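Local coordinates for protein BSU-2 beta-lactamase (Bacillus subtilis, PDB 6W5E) that probably hydrolyses the beta-lactam ring of antibiotics as a class D serine beta-lactamase, at residues K30-V34 with H235-V239; W144-L148 with E186-D190; M222-V228 with F240-D246. All blocks are in the same frame, centred on the assembly; numbering follows the deposited sequence. Where two conformers were deposited one is given.

Contact 1: K30-V34 with H235-V239; sequences KHLNV and HGSYV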
loop_
_atom_site.group_PDB
_atom_site.type_symbol
_atom_site.label_atom_id
_atom_site.label_comp_id
_atom_site.label_asym_id
_atom_site.label_seq_id
_atom_site.Cartn_x
_atom_site.Cartn_y
_atom_site.Cartn_z
ATOM N N LYS A 30 -14.231 -20.512 -13.367
ATOM C CA LYS A 30 -12.802 -20.202 -13.380
ATOM C C LYS A 30 -12.471 -18.780 -12.917
ATOM O O LYS A 30 -11.671 -18.546 -12.052
ATOM C CB LYS A 30 -12.181 -20.315 -14.779
ATOM C CG LYS A 30 -12.942 -20.916 -15.937
ATOM C CD LYS A 30 -13.511 -20.003 -17.010
ATOM C CE LYS A 30 -13.847 -18.607 -16.592
ATOM N NZ LYS A 30 -15.110 -18.451 -15.845
ATOM N N HIS A 31 -13.136 -17.840 -13.544
ATOM C CA HIS A 31 -12.838 -16.431 -13.334
ATOM C C HIS A 31 -13.791 -15.836 -12.307
ATOM O O HIS A 31 -15.014 -15.973 -12.434
ATOM C CB HIS A 31 -12.953 -15.665 -14.651
ATOM C CG HIS A 31 -12.587 -14.224 -14.531
ATOM N ND1 HIS A 31 -11.324 -13.751 -14.818
ATOM C CD2 HIS A 31 -13.312 -13.151 -14.140
ATOM C CE1 HIS A 31 -11.290 -12.447 -14.611
ATOM N NE2 HIS A 31 -12.482 -12.059 -14.193
ATOM N N LEU A 32 -13.231 -15.162 -11.301
ATOM C CA LEU A 32 -14.043 -14.573 -10.242
ATOM C C LEU A 32 -14.775 -13.340 -10.752
ATOM O O LEU A 32 -14.152 -12.372 -11.204
ATOM C CB LEU A 32 -13.178 -14.198 -9.045
ATOM C CG LEU A 32 -13.903 -13.366 -7.982
ATOM C CD1 LEU A 32 -14.950 -14.207 -7.276
ATOM C CD2 LEU A 32 -12.914 -12.809 -6.976
ATOM N N ASN A 33 -16.057 -13.441 -10.754
ATOM C CA ASN A 33 -16.942 -12.280 -11.055
ATOM C C ASN A 33 -17.225 -11.438 -9.680
ATOM O O ASN A 33 -17.978 -11.845 -8.711
ATOM C CB ASN A 33 -18.265 -12.813 -11.585
ATOM C CG ASN A 33 -19.256 -11.732 -11.934
ATOM O OD1 ASN A 33 -19.145 -10.624 -11.523
ATOM N ND2 ASN A 33 -20.252 -12.093 -12.711
ATOM N N VAL A 34 -16.629 -10.251 -9.624
ATOM C CA VAL A 34 -16.663 -9.514 -8.362
ATOM C C VAL A 34 -18.042 -8.968 -8.041
ATOM O O VAL A 34 -18.307 -8.612 -6.889
ATOM C CB VAL A 34 -15.577 -8.424 -8.280
ATOM C CG1 VAL A 34 -14.212 -9.027 -8.533
ATOM C CG2 VAL A 34 -15.883 -7.276 -9.239
ATOM N N HIS A 235 -5.978 -16.646 -13.741
ATOM C CA HIS A 235 -7.254 -16.266 -14.327
ATOM C C HIS A 235 -7.526 -14.788 -14.108
ATOM O O HIS A 235 -8.647 -14.380 -13.789
ATOM C CB HIS A 235 -8.377 -17.149 -13.796
ATOM C CG HIS A 235 -8.183 -18.601 -14.105
ATOM N ND1 HIS A 235 -7.637 -19.492 -13.205
ATOM C CD2 HIS A 235 -8.423 -19.310 -15.234
ATOM C CE1 HIS A 235 -7.570 -20.690 -13.758
ATOM N NE2 HIS A 235 -8.040 -20.607 -14.990
ATOM N N GLY A 236 -6.499 -13.968 -14.276
ATOM C CA GLY A 236 -6.631 -12.531 -14.184
ATOM C C GLY A 236 -6.006 -11.983 -12.911
ATOM O O GLY A 236 -5.735 -12.703 -11.948
ATOM N N SER A 237 -5.780 -10.675 -12.919
ATOM C CA SER A 237 -5.227 -9.958 -11.781
ATOM C C SER A 237 -6.293 -9.051 -11.176
ATOM O O SER A 237 -7.226 -8.616 -11.858
ATOM C CB SER A 237 -4.000 -9.139 -12.194
ATOM O OG SER A 237 -2.924 -10.000 -12.528
ATOM N N TYR A 238 -6.155 -8.786 -9.881
ATOM C CA TYR A 238 -7.145 -8.027 -9.132
ATOM C C TYR A 238 -6.429 -7.057 -8.207
ATOM O O TYR A 238 -5.382 -7.390 -7.648
ATOM C CB TYR A 238 -8.025 -8.959 -8.288
ATOM C CG TYR A 238 -8.885 -9.900 -9.100
ATOM C CD1 TYR A 238 -8.341 -11.028 -9.704
ATOM C CD2 TYR A 238 -10.244 -9.661 -9.251
ATOM C CE1 TYR A 238 -9.132 -11.883 -10.456
ATOM C CE2 TYR A 238 -11.040 -10.507 -9.995
ATOM C CZ TYR A 238 -10.482 -11.607 -10.593
ATOM O OH TYR A 238 -11.280 -12.447 -11.332
ATOM N N VAL A 239 -6.997 -5.862 -8.054
ATOM C CA VAL A 239 -6.465 -4.818 -7.181
ATOM C C VAL A 239 -7.364 -4.729 -5.954
ATOM O O VAL A 239 -8.595 -4.738 -6.080
ATOM C CB VAL A 239 -6.403 -3.465 -7.915
ATOM C CG1 VAL A 239 -5.796 -2.414 -7.010
ATOM C CG2 VAL A 239 -5.617 -3.583 -9.235
HETATM O O HOH W 1 -10.425 -14.915 -11.564
#
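The phenol oxygen of Y238 is held by two bonds, one to the N-terminal loop and one to a water, where that loop meets the start of strand 236-244. It donates a hydrogen bond to the carbonyl of L32 (OH to O 2.9 Å), arriving in the carbonyl plane on a lone pair with a C=O...donor angle of 120°. The same OH accepts a bond from the water, which lies 2.6 Å from Y238 OH, takes the N-H of L32 and gives its other proton to H235 O at 2.9 Å.

H31 completes the polar cluster. With CG anti to the backbone N (chi1 -177°), its imidazole reaches in so that Y238 OH stands 3.1 Å above one face, toward the rim, while ND1 lies 2.9 Å from H235 O. NE2 is hydrogen-bonded to D54 of strand 48-54, which fixes the rotation of the ring. Apolar contacts flank this group: V34 CG1 meets the edge of the Y238 ring at CE2 (3.8 Å), and K30 CB sits over the face of the H235 ring in a CH-pi contact, 4.3 Å from its centroid.

Loop 30-34 thus has no strand pairing with 235-239; one tyrosine hydroxyl and one water link the backbone polar groups of L32 and H235, and the nearby carboxylate of D54 would probably polarise H31.

Contact 2: W144-L148 with E186-D190; sequences WLHTL and ELPFD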
loop_
_atom_site.group_PDB
_atom_site.type_symbol
_atom_site.label_atom_id
_atom_site.label_comp_id
_atom_site.label_asym_id
_atom_site.label_seq_id
_atom_site.Cartn_x
_atom_site.Cartn_y
_atom_site.Cartn_z
ATOM N N TRP A 144 4.983 15.745 -7.524
ATOM C CA TRP A 144 4.662 14.346 -7.787
ATOM C C TRP A 144 3.281 13.966 -7.257
ATOM O O TRP A 144 2.554 13.210 -7.905
ATOM C CB TRP A 144 5.747 13.438 -7.213
ATOM C CG TRP A 144 6.895 13.248 -8.154
ATOM C CD1 TRP A 144 8.132 13.827 -8.082
ATOM C CD2 TRP A 144 6.895 12.440 -9.332
ATOM N NE1 TRP A 144 8.907 13.418 -9.149
ATOM C CE2 TRP A 144 8.169 12.563 -9.925
ATOM C CE3 TRP A 144 5.944 11.612 -9.937
ATOM C CZ2 TRP A 144 8.511 11.893 -11.099
ATOM C CZ3 TRP A 144 6.285 10.952 -11.104
ATOM C CH2 TRP A 144 7.557 11.094 -11.672
ATOM N N LEU A 145 2.903 14.458 -6.074
ATOM C CA LEU A 145 1.586 14.092 -5.555
ATOM C C LEU A 145 0.462 14.661 -6.413
ATOM O O LEU A 145 -0.625 14.071 -6.472
ATOM C CB LEU A 145 1.437 14.505 -4.090
ATOM C CG LEU A 145 2.332 13.756 -3.088
ATOM C CD1 LEU A 145 1.802 13.907 -1.676
ATOM C CD2 LEU A 145 2.488 12.279 -3.435
ATOM N N HIS A 146 0.681 15.799 -7.082
ATOM C CA HIS A 146 -0.343 16.252 -8.020
ATOM C C HIS A 146 -0.347 15.410 -9.287
ATOM O O HIS A 146 -1.417 15.078 -9.806
ATOM C CB HIS A 146 -0.226 17.742 -8.343
ATOM C CG HIS A 146 -1.498 18.328 -8.891
ATOM N ND1 HIS A 146 -2.682 18.310 -8.187
ATOM C CD2 HIS A 146 -1.775 18.935 -10.071
ATOM C CE1 HIS A 146 -3.631 18.885 -8.904
ATOM N NE2 HIS A 146 -3.108 19.269 -10.054
ATOM N N THR A 147 0.835 15.045 -9.792
ATOM C CA THR A 147 0.908 14.127 -10.927
ATOM C C THR A 147 0.144 12.839 -10.639
ATOM O O THR A 147 -0.537 12.297 -11.517
ATOM C CB THR A 147 2.377 13.834 -11.267
ATOM O OG1 THR A 147 2.943 14.975 -11.919
ATOM C CG2 THR A 147 2.523 12.621 -12.180
ATOM N N LEU A 148 0.234 12.345 -9.408
ATOM C CA LEU A 148 -0.333 11.061 -9.024
ATOM C C LEU A 148 -1.745 11.156 -8.460
ATOM O O LEU A 148 -2.336 10.116 -8.137
ATOM C CB LEU A 148 0.575 10.386 -8.000
ATOM C CG LEU A 148 1.978 10.064 -8.504
ATOM C CD1 LEU A 148 2.837 9.553 -7.360
ATOM C CD2 LEU A 148 1.921 9.063 -9.664
ATOM N N GLU A 186 0.589 2.059 -15.880
ATOM C CA GLU A 186 0.169 3.287 -16.552
ATOM C C GLU A 186 0.397 4.496 -15.663
ATOM O O GLU A 186 -0.468 5.357 -15.498
ATOM C CB GLU A 186 -1.290 3.185 -16.986
ATOM C CG GLU A 186 -1.488 2.196 -18.137
ATOM C CD GLU A 186 -2.946 1.911 -18.462
ATOM O OE1 GLU A 186 -3.832 2.526 -17.839
ATOM O OE2 GLU A 186 -3.201 1.059 -19.343
ATOM N N LEU A 187 1.555 4.553 -15.038
ATOM C CA LEU A 187 1.999 5.693 -14.267
ATOM C C LEU A 187 3.251 6.243 -14.929
ATOM O O LEU A 187 3.933 5.531 -15.677
ATOM C CB LEU A 187 2.308 5.278 -12.823
ATOM C CG LEU A 187 1.113 4.945 -11.925
ATOM C CD1 LEU A 187 1.623 4.345 -10.629
ATOM C CD2 LEU A 187 0.275 6.195 -11.653
ATOM N N PRO A 188 3.572 7.512 -14.695
ATOM C CA PRO A 188 4.743 8.143 -15.332
ATOM C C PRO A 188 6.054 7.814 -14.626
ATOM O O PRO A 188 6.796 8.696 -14.190
ATOM C CB PRO A 188 4.390 9.634 -15.249
ATOM C CG PRO A 188 3.549 9.742 -14.039
ATOM C CD PRO A 188 2.719 8.496 -14.009
ATOM N N PHE A 189 6.335 6.523 -14.494
ATOM C CA PHE A 189 7.606 6.040 -13.982
ATOM C C PHE A 189 8.239 5.136 -15.027
ATOM O O PHE A 189 7.536 4.519 -15.833
ATOM C CB PHE A 189 7.406 5.256 -12.675
ATOM C CG PHE A 189 6.839 6.085 -11.573
ATOM C CD1 PHE A 189 7.619 7.052 -10.952
ATOM C CD2 PHE A 189 5.526 5.924 -11.166
ATOM C CE1 PHE A 189 7.102 7.837 -9.943
ATOM C CE2 PHE A 189 4.999 6.715 -10.162
ATOM C CZ PHE A 189 5.789 7.668 -9.540
ATOM N N ASP A 190 9.569 5.052 -15.009
ATOM C CA ASP A 190 10.243 4.091 -15.871
ATOM C C ASP A 190 9.735 2.690 -15.572
ATOM O O ASP A 190 9.415 2.354 -14.428
ATOM C CB ASP A 190 11.755 4.132 -15.663
ATOM C CG ASP A 190 12.352 5.498 -15.951
ATOM O OD1 ASP A 190 11.671 6.338 -16.572
ATOM O OD2 ASP A 190 13.514 5.726 -15.562
#
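W144, in the last turn of helix 138-147, and L148, four residues on, meet the loop that joins helices 172-184 and 191-200, a helix-to-loop packing without hydrogen bonds across it in the helical part of the penicillin-recognising fold. The loop bulges at P188, the centre of an inverse gamma turn, and the bulge presents the proline ring to the helix end. P188 CG fits between T147 CG2, at 3.6 Å, and W144 CZ3, at 4.2 Å, so the proline meets both the threonine methyl and the rim of the indole.

F189 is the second projection. Its ring meets both the indole and L148, with CE1 3.4 Å from W144 CZ3 and CE2 3.9 Å from L148 CD2. The two aromatic planes are nearly parallel, 10° apart, but are slid so far past each other that they barely overlap, with centroids 5.0 Å apart. With CG anti to the carbonyl carbon (chi1 -62°), F189 sends its ring back toward the helix end, where it approaches the indole and the leucine from the opposite direction.

L148 CD2 also lies against L187 CD2 (3.9 Å), the two leucines crossing at about a right angle, so this single methyl is shared by L187 and F189. Helix 81-88 adjoins the packing, with Q88 touching both W144 and F189, and M194 of helix 191-200 reaches L187 and F189. At the rim of the indole, P188 O lies in the ring plane, 3.6 Å from W144 CH2.

Contact 3: M222-V228 with F240-D246; sequences MGLGWFV and FVTNVDD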
loop_
_atom_site.group_PDB
_atom_site.type_symbol
_atom_site.label_atom_id
_atom_site.label_comp_id
_atom_site.label_asym_id
_atom_site.label_seq_id
_atom_site.Cartn_x
_atom_site.Cartn_y
_atom_site.Cartn_z
ATOM N N MET A 222 -3.020 1.884 17.362
ATOM C CA MET A 222 -3.466 0.721 16.593
ATOM C C MET A 222 -4.904 0.871 16.105
ATOM O O MET A 222 -5.624 -0.115 15.945
ATOM C CB MET A 222 -3.269 -0.592 17.363
ATOM C CG MET A 222 -1.896 -0.749 17.989
ATOM S SD MET A 222 -0.627 -0.914 16.727
ATOM C CE MET A 222 -1.049 -2.501 16.022
ATOM N N GLY A 223 -5.333 2.103 15.858
ATOM C CA GLY A 223 -6.726 2.388 15.591
ATOM C C GLY A 223 -7.088 2.584 14.142
ATOM O O GLY A 223 -8.266 2.798 13.835
ATOM N N LEU A 224 -6.109 2.548 13.243
ATOM C CA LEU A 224 -6.341 2.705 11.817
ATOM C C LEU A 224 -5.420 1.727 11.112
ATOM O O LEU A 224 -4.233 1.645 11.441
ATOM C CB LEU A 224 -5.989 4.131 11.384
ATOM C CG LEU A 224 -6.003 4.422 9.889
ATOM C CD1 LEU A 224 -7.384 4.184 9.308
ATOM C CD2 LEU A 224 -5.551 5.855 9.657
ATOM N N GLY A 225 -5.959 0.984 10.160
ATOM C CA GLY A 225 -5.202 -0.074 9.512
ATOM C C GLY A 225 -5.546 -0.182 8.042
ATOM O O GLY A 225 -6.692 0.030 7.631
ATOM N N TRP A 226 -4.533 -0.537 7.252
ATOM C CA TRP A 226 -4.682 -0.693 5.815
ATOM C C TRP A 226 -3.954 -1.950 5.355
ATOM O O TRP A 226 -2.919 -2.323 5.909
ATOM C CB TRP A 226 -3.966 0.425 5.070
ATOM C CG TRP A 226 -4.437 1.841 5.197
ATOM C CD1 TRP A 226 -4.023 2.767 6.115
ATOM C CD2 TRP A 226 -5.303 2.536 4.287
ATOM N NE1 TRP A 226 -4.614 3.986 5.856
ATOM C CE2 TRP A 226 -5.405 3.870 4.740
ATOM C CE3 TRP A 226 -6.014 2.155 3.141
ATOM C CZ2 TRP A 226 -6.178 4.824 4.083
ATOM C CZ3 TRP A 226 -6.784 3.103 2.487
ATOM C CH2 TRP A 226 -6.869 4.419 2.966
ATOM N N PHE A 227 -4.465 -2.558 4.282
ATOM C CA PHE A 227 -3.690 -3.499 3.480
ATOM C C PHE A 227 -4.115 -3.288 2.036
ATOM O O PHE A 227 -5.295 -3.439 1.704
ATOM C CB PHE A 227 -3.892 -4.954 3.922
ATOM C CG PHE A 227 -3.010 -5.941 3.194
ATOM C CD1 PHE A 227 -1.619 -5.861 3.284
ATOM C CD2 PHE A 227 -3.567 -6.946 2.417
ATOM C CE1 PHE A 227 -0.812 -6.771 2.616
ATOM C CE2 PHE A 227 -2.759 -7.859 1.753
ATOM C CZ PHE A 227 -1.387 -7.771 1.852
ATOM N N VAL A 228 -3.173 -2.884 1.186
ATOM C CA VAL A 228 -3.475 -2.483 -0.180
ATOM C C VAL A 228 -2.515 -3.180 -1.126
ATOM O O VAL A 228 -1.368 -3.462 -0.772
ATOM C CB VAL A 228 -3.414 -0.942 -0.342
ATOM C CG1 VAL A 228 -4.271 -0.257 0.733
ATOM C CG2 VAL A 228 -1.985 -0.422 -0.278
ATOM N N PHE A 240 -6.764 -4.656 -4.767
ATOM C CA PHE A 240 -7.555 -4.613 -3.540
ATOM C C PHE A 240 -7.103 -3.495 -2.608
ATOM O O PHE A 240 -5.925 -3.109 -2.574
ATOM C CB PHE A 240 -7.530 -5.958 -2.783
ATOM C CG PHE A 240 -6.148 -6.391 -2.392
ATOM C CD1 PHE A 240 -5.533 -5.864 -1.262
ATOM C CD2 PHE A 240 -5.457 -7.319 -3.156
ATOM C CE1 PHE A 240 -4.237 -6.230 -0.917
ATOM C CE2 PHE A 240 -4.169 -7.701 -2.804
ATOM C CZ PHE A 240 -3.564 -7.156 -1.682
ATOM N N VAL A 241 -8.062 -3.004 -1.821
ATOM C CA VAL A 241 -7.808 -2.076 -0.727
ATOM C C VAL A 241 -8.701 -2.471 0.436
ATOM O O VAL A 241 -9.924 -2.570 0.283
ATOM C CB VAL A 241 -8.114 -0.622 -1.141
ATOM C CG1 VAL A 241 -8.157 0.300 0.072
ATOM C CG2 VAL A 241 -7.071 -0.120 -2.125
ATOM N N THR A 242 -8.095 -2.676 1.600
ATOM C CA THR A 242 -8.814 -2.904 2.845
ATOM C C THR A 242 -8.405 -1.841 3.849
ATOM O O THR A 242 -7.219 -1.522 3.976
ATOM C CB THR A 242 -8.491 -4.288 3.396
ATOM O OG1 THR A 242 -8.828 -5.258 2.404
ATOM C CG2 THR A 242 -9.282 -4.569 4.677
ATOM N N ASN A 243 -9.392 -1.280 4.548
ATOM C CA ASN A 243 -9.139 -0.227 5.521
ATOM C C ASN A 243 -10.073 -0.443 6.704
ATOM O O ASN A 243 -11.260 -0.718 6.506
ATOM C CB ASN A 243 -9.373 1.146 4.868
ATOM C CG ASN A 243 -9.542 2.258 5.868
ATOM O OD1 ASN A 243 -10.661 2.579 6.258
ATOM N ND2 ASN A 243 -8.433 2.864 6.286
ATOM N N VAL A 244 -9.536 -0.347 7.927
ATOM C CA VAL A 244 -10.261 -0.731 9.137
ATOM C C VAL A 244 -9.899 0.200 10.292
ATOM O O VAL A 244 -8.829 0.820 10.318
ATOM C CB VAL A 244 -9.985 -2.203 9.556
ATOM C CG1 VAL A 244 -10.550 -3.187 8.547
ATOM C CG2 VAL A 244 -8.487 -2.432 9.763
ATOM N N ASP A 245 -10.798 0.255 11.281
ATOM C CA ASP A 245 -10.526 0.901 12.563
ATOM C C ASP A 245 -9.816 -0.068 13.506
ATOM O O ASP A 245 -10.268 -0.305 14.632
ATOM C CB ASP A 245 -11.827 1.463 13.172
ATOM C CG ASP A 245 -12.744 0.379 13.747
ATOM O OD1 ASP A 245 -12.800 -0.729 13.178
ATOM O OD2 ASP A 245 -13.420 0.641 14.774
ATOM N N ASP A 246 -8.690 -0.616 13.056
ATOM C CA ASP A 246 -7.958 -1.684 13.730
ATOM C C ASP A 246 -6.564 -1.680 13.115
ATOM O O ASP A 246 -6.220 -0.770 12.357
ATOM C CB ASP A 246 -8.697 -3.015 13.536
ATOM C CG ASP A 246 -8.447 -4.020 14.652
ATOM O OD1 ASP A 246 -7.352 -4.032 15.248
ATOM O OD2 ASP A 246 -9.357 -4.831 14.927
HETATM O O HOH W 2 -5.972 -2.631 17.061
#
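G225-V228 and F240-V244 run antiparallel, their axes 4.7 Å apart at closest approach and 174° between their N-to-C directions, with G225-V244 and F227-T242 as hydrogen-bonded pairs and W226-N243 and V228-V241 as non-hydrogen-bonded ones. Each hydrogen-bonded pair closes with two N-H...O bonds; G225 N to V244 O, for example, is 2.9 Å. Beyond the strand, D245 is the centre of an inverse gamma turn, and a water bridges M222 O and D246 OD1.

On one face, the indole of W226 carries N243 across it. N243 ND2 stands 3.5 Å above the ring, over its centre, and N243 CB makes a CH-pi contact 4.2 Å from the centroid of the six-membered ring; the amide plane is turned well away from that of the indole. Both polar ends are held by outside partners, N243 OD1 by R67 and Q72, and W226 NE1 by T73 O. V241 CG1 comes to the indole edge, 3.9 Å from W226 CZ3, and packs beside V228 CG1.

The other face holds F227 and T242. F240 CE1 lies 3.5 Å from F227 CE2, with the rings inclined by 26° and so offset that they barely overlap; F240 reaches there with CG between its backbone N and carbonyl carbon (chi1 59°).

Helix 172-184 covers the W226 face through Q175 and L179, and helix 248-261 the F227 face through K252 and T255. Strand 48-54 flanks 240-244, while strand 209-217, whose K214 and G216 belong to the Lys-Thr-Gly motif of serine beta-lactamases, flanks 225-228.

Overall arrangement
From the N terminus, contact 1 closes the widest loop, bringing 30-34 back to 235-239 across 200 intervening residues. Contact 2 is nested inside that loop: 144-148 and 186-190 join within the helical part of the chain, with centres about 26 Å from contact 1. Contact 3 follows contact 2 in series, but it crosses contact 1, because 222-228 precedes 235-239 and 240-246 follows it. Contacts 1 and 3 share strand 236-244, one at its start beside the N-terminal loop and the other along the hairpin with strand 225-233. Together they tie the N-terminal loop into the central antiparallel sheet, while contact 2 lies across the chain's centre from contact 3.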